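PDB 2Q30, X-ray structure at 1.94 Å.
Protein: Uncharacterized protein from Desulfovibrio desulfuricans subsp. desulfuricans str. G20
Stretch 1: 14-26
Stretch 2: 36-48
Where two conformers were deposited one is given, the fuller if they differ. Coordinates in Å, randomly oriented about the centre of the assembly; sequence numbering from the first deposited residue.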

# COMPACT_ATOMS: atom_id res chain seq x y z
N ALA A 14 8.78 -4.12 -13.36
CA ALA A 14 8.33 -4.78 -14.60
C ALA A 14 6.88 -5.18 -14.37
O ALA A 14 6.62 -6.06 -13.55
CB ALA A 14 9.20 -6.01 -14.91
N VAL A 15 5.96 -4.53 -15.07
CA VAL A 15 4.53 -4.80 -14.90
C VAL A 15 4.07 -5.76 -16.00
O VAL A 15 4.69 -5.83 -17.06
CB VAL A 15 3.68 -3.50 -14.80
CG1 VAL A 15 4.25 -2.62 -13.67
CG2 VAL A 15 3.64 -2.72 -16.12
N ARG A 16 3.01 -6.50 -15.71
CA ARG A 16 2.44 -7.47 -16.66
C ARG A 16 1.03 -7.02 -17.06
O ARG A 16 0.17 -6.78 -16.19
CB ARG A 16 2.41 -8.87 -16.06
CG ARG A 16 1.94 -9.95 -17.05
N PHE A 17 0.81 -6.87 -18.36
CA PHE A 17 -0.50 -6.51 -18.89
C PHE A 17 -1.11 -7.70 -19.60
O PHE A 17 -0.41 -8.63 -19.98
CB PHE A 17 -0.42 -5.36 -19.89
CG PHE A 17 0.03 -4.07 -19.28
CD1 PHE A 17 -0.81 -3.37 -18.39
CD2 PHE A 17 1.24 -3.49 -19.65
CE1 PHE A 17 -0.40 -2.16 -17.84
CE2 PHE A 17 1.64 -2.27 -19.11
CZ PHE A 17 0.82 -1.61 -18.21
N ASP A 18 -2.42 -7.65 -19.76
CA ASP A 18 -3.19 -8.63 -20.54
C ASP A 18 -4.22 -7.74 -21.26
O ASP A 18 -4.96 -7.02 -20.60
CB ASP A 18 -3.79 -9.66 -19.59
CG ASP A 18 -4.67 -10.72 -20.28
OD1 ASP A 18 -5.45 -10.43 -21.21
OD2 ASP A 18 -4.62 -11.87 -19.80
N ASP A 19 -4.24 -7.77 -22.60
CA ASP A 19 -5.19 -6.91 -23.35
C ASP A 19 -6.66 -7.30 -23.26
O ASP A 19 -7.51 -6.47 -23.60
CB ASP A 19 -4.78 -6.73 -24.85
CG ASP A 19 -3.62 -5.69 -25.05
OD1 ASP A 19 -3.17 -4.97 -24.12
OD2 ASP A 19 -3.14 -5.56 -26.19
N GLN A 20 -6.96 -8.54 -22.81
CA GLN A 20 -8.35 -9.02 -22.71
C GLN A 20 -8.96 -8.74 -21.35
O GLN A 20 -10.18 -8.57 -21.24
CB GLN A 20 -8.48 -10.50 -23.09
CG GLN A 20 -8.40 -10.80 -24.59
CD GLN A 20 -7.01 -10.65 -25.17
OE1 GLN A 20 -6.06 -11.29 -24.72
NE2 GLN A 20 -6.87 -9.80 -26.19
N ARG A 21 -8.13 -8.68 -20.31
CA ARG A 21 -8.63 -8.41 -18.97
C ARG A 21 -7.49 -8.03 -18.03
O ARG A 21 -6.33 -8.24 -18.38
CB ARG A 21 -9.34 -9.65 -18.43
CG ARG A 21 -8.44 -10.91 -18.47
CD ARG A 21 -8.89 -11.93 -17.51
NE ARG A 21 -8.52 -11.51 -16.16
CZ ARG A 21 -8.76 -12.20 -15.05
NH1 ARG A 21 -9.44 -13.35 -15.07
NH2 ARG A 21 -8.33 -11.70 -13.90
N PHE A 22 -7.83 -7.52 -16.85
CA PHE A 22 -6.80 -7.18 -15.83
C PHE A 22 -5.96 -8.40 -15.40
O PHE A 22 -6.42 -9.55 -15.46
CB PHE A 22 -7.42 -6.55 -14.59
CG PHE A 22 -8.33 -7.47 -13.80
CD1 PHE A 22 -7.82 -8.31 -12.81
CD2 PHE A 22 -9.70 -7.50 -14.07
CE1 PHE A 22 -8.67 -9.16 -12.08
CE2 PHE A 22 -10.56 -8.36 -13.37
CZ PHE A 22 -10.05 -9.19 -12.37
N VAL A 23 -4.75 -8.13 -14.94
CA VAL A 23 -3.82 -9.13 -14.44
C VAL A 23 -3.82 -9.01 -12.92
O VAL A 23 -3.64 -7.91 -12.39
CB VAL A 23 -2.36 -8.93 -14.95
CG1 VAL A 23 -1.38 -9.84 -14.21
CG2 VAL A 23 -2.26 -9.18 -16.47
N MSE A 24 -3.97 -10.14 -12.25
CA MSE A 24 -3.96 -10.26 -10.79
C MSE A 24 -2.74 -11.06 -10.41
O MSE A 24 -2.56 -12.14 -10.94
CB MSE A 24 -5.21 -11.01 -10.32
CG MSE A 24 -5.17 -11.48 -8.85
SE MSE A 24 -6.92 -12.11 -8.30
CE MSE A 24 -6.36 -13.30 -6.84
N GLU A 25 -1.94 -10.56 -9.48
CA GLU A 25 -0.72 -11.28 -9.03
C GLU A 25 -0.64 -11.30 -7.51
O GLU A 25 -0.78 -10.27 -6.89
CB GLU A 25 0.55 -10.64 -9.62
CG GLU A 25 0.66 -10.75 -11.13
CD GLU A 25 1.65 -9.76 -11.78
OE1 GLU A 25 2.58 -10.22 -12.47
OE2 GLU A 25 1.46 -8.53 -11.65
N LEU A 26 -0.39 -12.47 -6.95
CA LEU A 26 -0.26 -12.64 -5.51
C LEU A 26 1.10 -12.12 -5.11
O LEU A 26 2.10 -12.54 -5.68
CB LEU A 26 -0.36 -14.11 -5.11
CG LEU A 26 -0.32 -14.41 -3.60
CD1 LEU A 26 -1.47 -13.68 -2.86
CD2 LEU A 26 -0.43 -15.90 -3.43
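Stretch 2, residues 36-48: VSFTFKAGQELPV

How does stretch 2 begin, and in which direction does it run? Residues 36 to 40 form an extended strand that lies antiparallel to strand 23-26, with 159° between their N-to-C directions and a closest approach of 4.7 Å between the axes. Val 36 stands opposite Leu 26 in a non-hydrogen-bonded pair, CA to CA 4.5 Å, and its CG1 meets CD1 of Leu 26 at 3.5 Å. Ser 37 follows opposite Glu 25 and makes both hydrogen bonds of the pair: its N donates to O of Glu 25, and its O accepts from N of Glu 25, each at 2.9 Å. Its CB points to the other face of the sheet, the one it shares with Glu 25, Val 23 and Thr 39.

What do Phe 38 and Thr 39 meet on the two faces? Phe 38, with chi1 m, returns to the face of Val 36 and pairs with selenomethionine Met 24, CA to CA 4.6 Å. Its CE2 lies 3.8 Å from SE of Met 24, while its CD2 comes within 3.7 Å of CD1 of Phe 22; the two phenylalanine rings meet obliquely, with planes at 60°. In the backbone, CA of Phe 38 lies 3.2 Å from O of Val 23, a CA-H...O contact typical of such a pair. Thr 39 forms the next hydrogen-bonded pair, with Val 23: N of Thr 39 donates to O of Val 23 at 2.8 Å, and N of Val 23 donates to O of Thr 39 at 3.0 Å. The Thr 39 side chain packs against the loop before strand 23-26, its CB 3.3 Å from O of Arg 16 and its CG2 3.5 Å from CE1 of Phe 17. OG1 of Thr 39 and OE2 of Glu 25 are 3.9 Å apart, and two waters bridge them; one of these also binds OG of Ser 37.

How does the chain leave the strand and turn? Phe 40 points its CB away, yet its ring swings back so that CD1 lies 3.5 Å from CB of Phe 22. Lys 41, m at chi1 through chi3, curls its side chain over one face of the Phe 17 ring: CD is 3.6 Å from the ring centroid in a CH-pi contact, and NZ is 4.3 Å from it in a cation-pi interaction. A type II turn then runs from Lys 41 through Ala 42 and Gly 43 to Gln 44, with the positive phi of Gly 43 suited to glycine.

What holds the end of the turn to stretch 1? Gln 44 points its CB toward stretch 1, and its NE2 donates to O of Asp 18 at 2.7 Å, while its OE1 accepts from N of Lys 41 at 2.9 Å, so one amide braces both turn and loop. The second strand, beginning at Glu 45, passes the Phe 22 ring: O of Glu 45 is 3.2 Å from CD2 of Phe 22, CD1 of Leu 46 is 3.6 Å from CZ of Phe 22, and CD of Pro 47 is 3.9 Å from CE2 of Phe 22. Val 48 is beyond reach.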

# COMPACT_ATOMS: atom_id res chain seq x y z
N VAL A 36 -2.23 -8.52 -2.83
CA VAL A 36 -2.34 -8.82 -4.25
C VAL A 36 -2.36 -7.55 -5.08
O VAL A 36 -2.91 -6.52 -4.65
CB VAL A 36 -3.61 -9.66 -4.56
CG1 VAL A 36 -3.43 -11.07 -4.06
CG2 VAL A 36 -4.86 -9.00 -3.94
N SER A 37 -1.76 -7.62 -6.26
CA SER A 37 -1.71 -6.50 -7.17
C SER A 37 -2.66 -6.78 -8.32
O SER A 37 -2.96 -7.94 -8.63
CB SER A 37 -0.31 -6.23 -7.69
OG SER A 37 0.17 -7.26 -8.50
N PHE A 38 -3.13 -5.69 -8.93
CA PHE A 38 -3.98 -5.72 -10.13
C PHE A 38 -3.39 -4.72 -11.11
O PHE A 38 -3.14 -3.57 -10.73
CB PHE A 38 -5.42 -5.39 -9.80
CG PHE A 38 -6.07 -6.38 -8.88
CD1 PHE A 38 -6.01 -6.22 -7.51
CD2 PHE A 38 -6.78 -7.47 -9.40
CE1 PHE A 38 -6.64 -7.15 -6.66
CE2 PHE A 38 -7.39 -8.39 -8.57
CZ PHE A 38 -7.34 -8.23 -7.20
N THR A 39 -3.07 -5.18 -12.32
CA THR A 39 -2.46 -4.34 -13.35
C THR A 39 -3.46 -4.25 -14.49
O THR A 39 -3.95 -5.27 -14.99
CB THR A 39 -1.12 -4.88 -13.83
OG1 THR A 39 -0.29 -5.19 -12.68
CG2 THR A 39 -0.44 -3.86 -14.74
N PHE A 40 -3.76 -3.02 -14.87
CA PHE A 40 -4.77 -2.72 -15.84
C PHE A 40 -4.21 -1.93 -16.99
O PHE A 40 -3.40 -1.03 -16.80
CB PHE A 40 -5.81 -1.80 -15.21
CG PHE A 40 -6.41 -2.31 -13.94
CD1 PHE A 40 -7.53 -3.11 -13.97
CD2 PHE A 40 -5.88 -1.94 -12.70
CE1 PHE A 40 -8.12 -3.57 -12.78
CE2 PHE A 40 -6.46 -2.39 -11.52
CZ PHE A 40 -7.59 -3.20 -11.57
N LYS A 41 -4.68 -2.27 -18.19
CA LYS A 41 -4.53 -1.41 -19.35
C LYS A 41 -5.66 -0.41 -19.17
O LYS A 41 -6.66 -0.70 -18.48
CB LYS A 41 -4.70 -2.15 -20.68
CG LYS A 41 -3.57 -3.11 -21.07
CD LYS A 41 -2.20 -2.42 -21.25
CE LYS A 41 -2.09 -1.42 -22.39
NZ LYS A 41 -0.75 -0.70 -22.33
N ALA A 42 -5.49 0.77 -19.74
CA ALA A 42 -6.49 1.86 -19.69
C ALA A 42 -7.85 1.32 -20.12
O ALA A 42 -7.94 0.59 -21.11
CB ALA A 42 -6.06 3.04 -20.60
N GLY A 43 -8.89 1.62 -19.34
CA GLY A 43 -10.25 1.16 -19.62
C GLY A 43 -10.61 -0.18 -19.01
O GLY A 43 -11.79 -0.53 -19.01
N GLN A 44 -9.64 -0.94 -18.50
CA GLN A 44 -9.93 -2.22 -17.86
C GLN A 44 -10.42 -1.95 -16.44
O GLN A 44 -10.21 -0.85 -15.86
CB GLN A 44 -8.74 -3.15 -17.85
CG GLN A 44 -8.29 -3.55 -19.25
CD GLN A 44 -7.20 -4.61 -19.24
OE1 GLN A 44 -6.36 -4.65 -18.34
NE2 GLN A 44 -7.18 -5.46 -20.25
N GLU A 45 -11.07 -2.96 -15.89
CA GLU A 45 -11.73 -2.84 -14.62
C GLU A 45 -11.75 -4.12 -13.82
O GLU A 45 -11.90 -5.18 -14.39
CB GLU A 45 -13.18 -2.46 -14.94
CG GLU A 45 -14.10 -2.12 -13.79
CD GLU A 45 -15.52 -1.86 -14.27
OE1 GLU A 45 -15.71 -1.56 -15.48
OE2 GLU A 45 -16.43 -1.96 -13.42
N LEU A 46 -11.61 -3.98 -12.52
CA LEU A 46 -11.79 -5.06 -11.56
C LEU A 46 -13.25 -4.79 -11.21
O LEU A 46 -13.54 -3.73 -10.62
CB LEU A 46 -10.90 -4.89 -10.35
CG LEU A 46 -11.13 -5.78 -9.13
CD1 LEU A 46 -11.04 -7.26 -9.51
CD2 LEU A 46 -10.11 -5.39 -8.10
N PRO A 47 -14.17 -5.68 -11.61
CA PRO A 47 -15.56 -5.42 -11.34
C PRO A 47 -15.90 -5.30 -9.86
O PRO A 47 -15.23 -5.88 -9.01
CB PRO A 47 -16.27 -6.64 -11.95
CG PRO A 47 -15.34 -7.15 -12.91
CD PRO A 47 -14.02 -6.96 -12.32
N VAL A 48 -16.95 -4.54 -9.57
CA VAL A 48 -17.39 -4.37 -8.20
C VAL A 48 -17.74 -5.74 -7.59
O VAL A 48 -18.39 -6.59 -8.24
CB VAL A 48 -18.52 -3.31 -8.08
CG1 VAL A 48 -19.12 -3.29 -6.70
CG2 VAL A 48 -17.93 -1.94 -8.43
O HOH W 1 2.24 -6.20 -12.94
O HOH W 2 -3.80 -5.76 -17.91
O HOH W 3 -10.64 -6.09 -17.24
O HOH W 4 -0.80 -7.25 -11.05